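Local coordinates for protein type I site-specific restriction-modification system, R (Restriction) subunit (Vibrio vulnificus, PDB 3H1T) that probably hydrolyses ATP to drive DNA translocation and restriction, as the putative motor-bearing HsdR subunit of a type I restriction enzyme, at residues A[260-265]-A[275-280]; A[227-232]-A[302-307]. All coordinates share one frame; numbering follows the deposited sequence.

Contact 1. Residues A[260-265]-A[275-280]; sequences GDARHK and REIYFA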
loop_
_atom_site.group_PDB
_atom_site.type_symbol
_atom_site.label_atom_id
_atom_site.label_comp_id
_atom_site.label_asym_id
_atom_site.label_seq_id
_atom_site.Cartn_x
_atom_site.Cartn_y
_atom_site.Cartn_z
ATOM N N GLY A 260 -18.712 -12.767 -10.894
ATOM C CA GLY A 260 -19.071 -13.590 -12.028
ATOM C C GLY A 260 -20.401 -13.388 -12.721
ATOM O O GLY A 260 -21.478 -13.507 -12.123
ATOM N N ASP A 261 -20.304 -13.072 -14.009
ATOM C CA ASP A 261 -21.458 -12.888 -14.877
ATOM C C ASP A 261 -22.146 -11.569 -14.664
ATOM O O ASP A 261 -23.099 -11.222 -15.377
ATOM C CB ASP A 261 -22.412 -14.058 -14.698
ATOM C CG ASP A 261 -21.771 -15.381 -15.106
ATOM O OD1 ASP A 261 -20.612 -15.636 -14.692
ATOM O OD2 ASP A 261 -22.428 -16.161 -15.850
ATOM N N ALA A 262 -21.671 -10.837 -13.667
ATOM C CA ALA A 262 -22.151 -9.492 -13.414
ATOM C C ALA A 262 -20.971 -8.752 -14.058
ATOM O O ALA A 262 -21.054 -7.602 -14.487
ATOM C CB ALA A 262 -22.211 -9.239 -11.911
ATOM N N ARG A 263 -19.879 -9.508 -14.136
ATOM C CA ARG A 263 -18.595 -9.110 -14.684
ATOM C C ARG A 263 -18.571 -8.989 -16.204
ATOM O O ARG A 263 -19.217 -9.765 -16.915
ATOM C CB ARG A 263 -17.527 -10.128 -14.275
ATOM C CG ARG A 263 -17.157 -10.136 -12.792
ATOM C CD ARG A 263 -16.006 -11.109 -12.560
ATOM N NE ARG A 263 -16.391 -12.505 -12.771
ATOM C CZ ARG A 263 -15.530 -13.523 -12.791
ATOM N NH1 ARG A 263 -14.230 -13.304 -12.616
ATOM N NH2 ARG A 263 -15.966 -14.762 -12.980
ATOM N N HIS A 264 -17.810 -8.011 -16.687
ATOM C CA HIS A 264 -17.662 -7.785 -18.109
ATOM C C HIS A 264 -16.439 -6.931 -18.437
ATOM O O HIS A 264 -16.298 -5.811 -17.944
ATOM C CB HIS A 264 -18.901 -7.100 -18.693
ATOM C CG HIS A 264 -18.835 -6.954 -20.178
ATOM N ND1 HIS A 264 -18.841 -8.038 -21.027
ATOM C CD2 HIS A 264 -18.676 -5.861 -20.962
ATOM C CE1 HIS A 264 -18.688 -7.622 -22.270
ATOM N NE2 HIS A 264 -18.585 -6.305 -22.260
ATOM N N LYS A 265 -15.550 -7.451 -19.269
ATOM C CA LYS A 265 -14.390 -6.672 -19.650
ATOM C C LYS A 265 -14.752 -6.005 -20.966
ATOM O O LYS A 265 -15.389 -6.610 -21.831
ATOM C CB LYS A 265 -13.151 -7.558 -19.835
ATOM C CG LYS A 265 -11.850 -6.802 -19.626
ATOM C CD LYS A 265 -10.729 -7.355 -20.494
ATOM C CE LYS A 265 -10.383 -8.804 -20.173
ATOM N NZ LYS A 265 -9.363 -9.328 -21.137
ATOM N N ARG A 275 -24.396 -5.972 -18.510
ATOM C CA ARG A 275 -23.698 -6.426 -17.298
ATOM C C ARG A 275 -23.776 -5.419 -16.136
ATOM O O ARG A 275 -24.452 -4.392 -16.246
ATOM C CB ARG A 275 -22.230 -6.743 -17.623
ATOM C CG ARG A 275 -22.040 -8.043 -18.394
ATOM C CD ARG A 275 -21.965 -9.238 -17.446
ATOM N NE ARG A 275 -21.981 -10.530 -18.137
ATOM C CZ ARG A 275 -23.078 -11.087 -18.647
ATOM N NH1 ARG A 275 -24.246 -10.460 -18.544
ATOM N NH2 ARG A 275 -23.014 -12.271 -19.250
ATOM N N GLU A 276 -23.087 -5.716 -15.028
ATOM C CA GLU A 276 -23.100 -4.836 -13.846
ATOM C C GLU A 276 -21.721 -4.363 -13.374
ATOM O O GLU A 276 -21.564 -3.217 -12.950
ATOM C CB GLU A 276 -23.793 -5.526 -12.674
ATOM C CG GLU A 276 -24.848 -6.526 -13.092
ATOM C CD GLU A 276 -25.945 -6.648 -12.067
ATOM O OE1 GLU A 276 -26.138 -5.660 -11.327
ATOM O OE2 GLU A 276 -26.618 -7.705 -12.010
ATOM N N ILE A 277 -20.731 -5.247 -13.413
ATOM C CA ILE A 277 -19.377 -4.882 -13.006
ATOM C C ILE A 277 -18.428 -4.908 -14.201
ATOM O O ILE A 277 -18.109 -5.978 -14.729
ATOM C CB ILE A 277 -18.835 -5.837 -11.902
ATOM C CG1 ILE A 277 -19.379 -5.417 -10.531
ATOM C CG2 ILE A 277 -17.313 -5.814 -11.881
ATOM C CD1 ILE A 277 -20.879 -5.614 -10.368
ATOM N N TYR A 278 -17.968 -3.725 -14.605
ATOM C CA TYR A 278 -17.072 -3.580 -15.756
ATOM C C TYR A 278 -15.597 -3.294 -15.467
ATOM O O TYR A 278 -15.262 -2.605 -14.500
ATOM C CB TYR A 278 -17.585 -2.474 -16.676
ATOM C CG TYR A 278 -18.963 -2.729 -17.229
ATOM C CD1 TYR A 278 -20.096 -2.565 -16.434
ATOM C CD2 TYR A 278 -19.139 -3.108 -18.559
ATOM C CE1 TYR A 278 -21.373 -2.762 -16.954
ATOM C CE2 TYR A 278 -20.413 -3.317 -19.090
ATOM C CZ TYR A 278 -21.524 -3.136 -18.285
ATOM O OH TYR A 278 -22.783 -3.310 -18.824
ATOM N N PHE A 279 -14.725 -3.822 -16.323
ATOM C CA PHE A 279 -13.286 -3.615 -16.204
ATOM C C PHE A 279 -12.833 -3.067 -17.552
ATOM O O PHE A 279 -13.374 -3.446 -18.588
ATOM C CB PHE A 279 -12.555 -4.935 -15.938
ATOM C CG PHE A 279 -13.077 -5.699 -14.752
ATOM C CD1 PHE A 279 -14.159 -6.568 -14.884
ATOM C CD2 PHE A 279 -12.479 -5.558 -13.502
ATOM C CE1 PHE A 279 -14.637 -7.295 -13.783
ATOM C CE2 PHE A 279 -12.942 -6.273 -12.395
ATOM C CZ PHE A 279 -14.026 -7.146 -12.533
ATOM N N ALA A 280 -11.852 -2.175 -17.550
ATOM C CA ALA A 280 -11.363 -1.608 -18.798
ATOM C C ALA A 280 -9.973 -1.001 -18.668
ATOM O O ALA A 280 -9.632 -0.390 -17.651
ATOM C CB ALA A 280 -12.353 -0.546 -19.307
#
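A262 O is gripped by two backbone donors from the adjoining strand: E276 N, at 2.8 Å in the carbonyl plane on a lone pair, and I277 N, which stands above that plane. From here 263-265, an edge strand of the seven-stranded parallel sheet of the P-loop ATPase domain, runs beside 277-280 at 22°. F279 N donates to H264 O at 3.0 Å, while H264 N to I277 O is weak.

The tight part is made by aliphatic and ring atoms around the buried A262, I277 and Y278. A262, small enough to fit close to the backbone, sets CB 4.0 Å from E276 CG and also touches I277 CD1; W223 of helix 211-224 covers both A262 and I277. R263 CG meets the edge of the F279 ring 3.9 Å from CE1. On the face of the sheet opposite I277, H264 holds CG anti to its backbone N (chi1 -175°), and its CD2 comes within 3.6 Å of Y278 CE2, the two ring planes 82° apart. R275 CG packs 3.3 Å from H264 CB, the two side chains crossing at about a right angle.

The solvent side, with D261 and K265 exposed, is looser. K265 leads away to a salt bridge with E267. D261 OD2 and R275 NH2 remain 5.2 Å apart, although D261 O lies over a face of the guanidinium. Backbone bonds thus define this pairing, and the D261-R275 charges probably add only a diffuse attraction.

Contact 2. Residues A[227-232]-A[302-307]; sequences WNRTGD and FFDLII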
loop_
_atom_site.group_PDB
_atom_site.type_symbol
_atom_site.label_atom_id
_atom_site.label_comp_id
_atom_site.label_asym_id
_atom_site.label_seq_id
_atom_site.Cartn_x
_atom_site.Cartn_y
_atom_site.Cartn_z
ATOM N N TRP A 227 -27.056 -0.647 -3.476
ATOM C CA TRP A 227 -26.864 0.800 -3.405
ATOM C C TRP A 227 -26.742 1.367 -4.815
ATOM O O TRP A 227 -26.289 0.681 -5.736
ATOM C CB TRP A 227 -25.576 1.168 -2.638
ATOM C CG TRP A 227 -25.092 2.584 -2.951
ATOM C CD1 TRP A 227 -25.516 3.747 -2.363
ATOM C CD2 TRP A 227 -24.261 2.980 -4.057
ATOM N NE1 TRP A 227 -25.014 4.837 -3.041
ATOM C CE2 TRP A 227 -24.245 4.395 -4.086
ATOM C CE3 TRP A 227 -23.536 2.273 -5.031
ATOM C CZ2 TRP A 227 -23.543 5.115 -5.053
ATOM C CZ3 TRP A 227 -22.836 2.992 -5.993
ATOM C CH2 TRP A 227 -22.848 4.402 -5.994
ATOM N N ASN A 228 -27.129 2.625 -4.988
ATOM C CA ASN A 228 -26.989 3.268 -6.281
ATOM C C ASN A 228 -27.349 4.742 -6.222
ATOM O O ASN A 228 -27.922 5.214 -5.238
ATOM C CB ASN A 228 -27.803 2.540 -7.372
ATOM C CG ASN A 228 -29.312 2.658 -7.190
ATOM O OD1 ASN A 228 -30.038 2.859 -8.167
ATOM N ND2 ASN A 228 -29.796 2.504 -5.949
ATOM N N ARG A 229 -26.971 5.468 -7.267
ATOM C CA ARG A 229 -27.216 6.904 -7.380
ATOM C C ARG A 229 -28.673 7.369 -7.249
ATOM O O ARG A 229 -28.957 8.396 -6.608
ATOM C CB ARG A 229 -26.698 7.409 -8.722
ATOM C CG ARG A 229 -25.195 7.407 -8.897
ATOM C CD ARG A 229 -24.827 8.674 -9.645
ATOM N NE ARG A 229 -25.725 8.880 -10.776
ATOM C CZ ARG A 229 -25.418 8.590 -12.036
ATOM N NH1 ARG A 229 -24.224 8.087 -12.329
ATOM N NH2 ARG A 229 -26.310 8.790 -13.001
ATOM N N THR A 230 -29.593 6.636 -7.869
ATOM C CA THR A 230 -31.001 7.022 -7.842
ATOM C C THR A 230 -31.767 6.570 -6.600
ATOM O O THR A 230 -32.740 7.214 -6.190
ATOM C CB THR A 230 -31.710 6.510 -9.099
ATOM O OG1 THR A 230 -31.634 5.074 -9.151
ATOM C CG2 THR A 230 -31.037 7.087 -10.334
ATOM N N GLY A 231 -31.347 5.450 -6.025
ATOM C CA GLY A 231 -31.984 4.971 -4.811
ATOM C C GLY A 231 -33.166 4.029 -4.941
ATOM O O GLY A 231 -34.023 3.968 -4.055
ATOM N N ASP A 232 -33.241 3.295 -6.040
ATOM C CA ASP A 232 -34.305 2.322 -6.182
ATOM C C ASP A 232 -33.692 0.990 -5.756
ATOM O O ASP A 232 -32.703 0.957 -5.011
ATOM C CB ASP A 232 -34.794 2.249 -7.626
ATOM C CG ASP A 232 -33.899 3.007 -8.580
ATOM O OD1 ASP A 232 -33.948 4.257 -8.574
ATOM O OD2 ASP A 232 -33.137 2.355 -9.330
ATOM N N PHE A 302 -24.715 6.112 -17.012
ATOM C CA PHE A 302 -24.768 4.654 -17.023
ATOM C C PHE A 302 -24.345 4.162 -15.640
ATOM O O PHE A 302 -25.172 3.661 -14.869
ATOM C CB PHE A 302 -23.828 4.087 -18.093
ATOM C CG PHE A 302 -23.985 2.603 -18.323
ATOM C CD1 PHE A 302 -25.192 2.083 -18.786
ATOM C CD2 PHE A 302 -22.924 1.725 -18.089
ATOM C CE1 PHE A 302 -25.337 0.711 -19.016
ATOM C CE2 PHE A 302 -23.055 0.349 -18.311
ATOM C CZ PHE A 302 -24.260 -0.160 -18.775
ATOM N N PHE A 303 -23.059 4.342 -15.323
ATOM C CA PHE A 303 -22.467 3.910 -14.048
ATOM C C PHE A 303 -22.866 4.697 -12.797
ATOM O O PHE A 303 -23.128 5.902 -12.850
ATOM C CB PHE A 303 -20.941 3.947 -14.142
ATOM C CG PHE A 303 -20.381 3.234 -15.331
ATOM C CD1 PHE A 303 -20.200 3.910 -16.527
ATOM C CD2 PHE A 303 -19.998 1.899 -15.250
ATOM C CE1 PHE A 303 -19.642 3.272 -17.634
ATOM C CE2 PHE A 303 -19.437 1.250 -16.352
ATOM C CZ PHE A 303 -19.258 1.945 -17.548
ATOM N N ASP A 304 -22.891 4.006 -11.662
ATOM C CA ASP A 304 -23.210 4.653 -10.393
ATOM C C ASP A 304 -21.873 4.970 -9.720
ATOM O O ASP A 304 -21.752 5.902 -8.908
ATOM C CB ASP A 304 -24.016 3.715 -9.486
ATOM C CG ASP A 304 -25.323 3.260 -10.119
ATOM O OD1 ASP A 304 -25.287 2.390 -11.016
ATOM O OD2 ASP A 304 -26.388 3.771 -9.711
ATOM N N LEU A 305 -20.873 4.177 -10.085
ATOM C CA LEU A 305 -19.547 4.290 -9.520
ATOM C C LEU A 305 -18.439 3.871 -10.474
ATOM O O LEU A 305 -18.593 2.947 -11.275
ATOM C CB LEU A 305 -19.454 3.419 -8.270
ATOM C CG LEU A 305 -18.102 3.434 -7.556
ATOM C CD1 LEU A 305 -17.901 4.814 -6.963
ATOM C CD2 LEU A 305 -18.064 2.368 -6.459
ATOM N N ILE A 306 -17.321 4.574 -10.362
ATOM C CA ILE A 306 -16.134 4.311 -11.146
ATOM C C ILE A 306 -14.938 4.330 -10.199
ATOM O O ILE A 306 -14.780 5.269 -9.412
ATOM C CB ILE A 306 -15.908 5.400 -12.196
ATOM C CG1 ILE A 306 -17.090 5.446 -13.176
ATOM C CG2 ILE A 306 -14.571 5.152 -12.909
ATOM C CD1 ILE A 306 -16.743 5.042 -14.585
ATOM N N ILE A 307 -14.101 3.299 -10.270
ATOM C CA ILE A 307 -12.917 3.219 -9.420
ATOM C C ILE A 307 -11.652 3.170 -10.271
ATOM O O ILE A 307 -11.512 2.306 -11.135
ATOM C CB ILE A 307 -13.002 1.972 -8.492
ATOM C CG1 ILE A 307 -14.132 2.179 -7.474
ATOM C CG2 ILE A 307 -11.680 1.751 -7.747
ATOM C CD1 ILE A 307 -14.512 0.949 -6.680
#
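D304 and R229 join the lead-in to strand 305-308 with the loop that closes a beta-alpha-beta crossover of the P-loop fold: helix 211-224 precedes 227-232, and strand 238-242 follows. Strand 305-308 is the Walker B strand, running into DECH, the DExH box of this helicase superfamily.

The aspartate can be followed outward. Its CB packs against the indole of W227, 3.7 Å from CH2, and is also near CZ3; the two side chains slide past each other in opposite directions, with ring and carboxylate planes 70° apart. D304 CG comes next, 3.8 Å from N228 CB, the two side chains lying side by side. At the tip, OD2 accepts R229 N at 3.0 Å on its anti lone pair (N-H...O angle 154°), and OD1 takes R237 N, just before strand 238-242. An aspartate suits the place because its two oxygens can each take a backbone N-H of the same loop, close to the main chain; buried as it is, this pair of donors would probably stabilise its negative charge.

W227 suits its place because a broad indole can reach across from the loop: chi1 160° sets CG anti to the backbone N, the six-membered ring reaches D304 and L305, and L222 also packs on it. R229 lays its aliphatic part over the aspartate backbone, CG 3.7 Å from D304 CA. At the far rim of the indole, W227 CZ3 meets L305 CB at 4.1 Å, near the ring plane.

How the contacts relate
Contacts 1 and 2 lie in the same parallel sheet, their centres about 15 Å apart. Strand 238-242 runs between 277-281 and 305-308, bridging the two by backbone bonds through I238 and L239. Beside it the aromatic groups meet directly: Y278 OH, hydrogen-bonded to V272 O, packs 3.5 Å from F302 CZ, and Y278 CD1 stands 3.9 Å from F303 CE2. Helix 211-224 is shared too, W223 serving contact 1 and L222 contact 2. Contact 1 builds one edge of the sheet, whereas contact 2 fastens the beginning of the Walker B strand, whose far end probably faces the ATP site, as in related helicase motors.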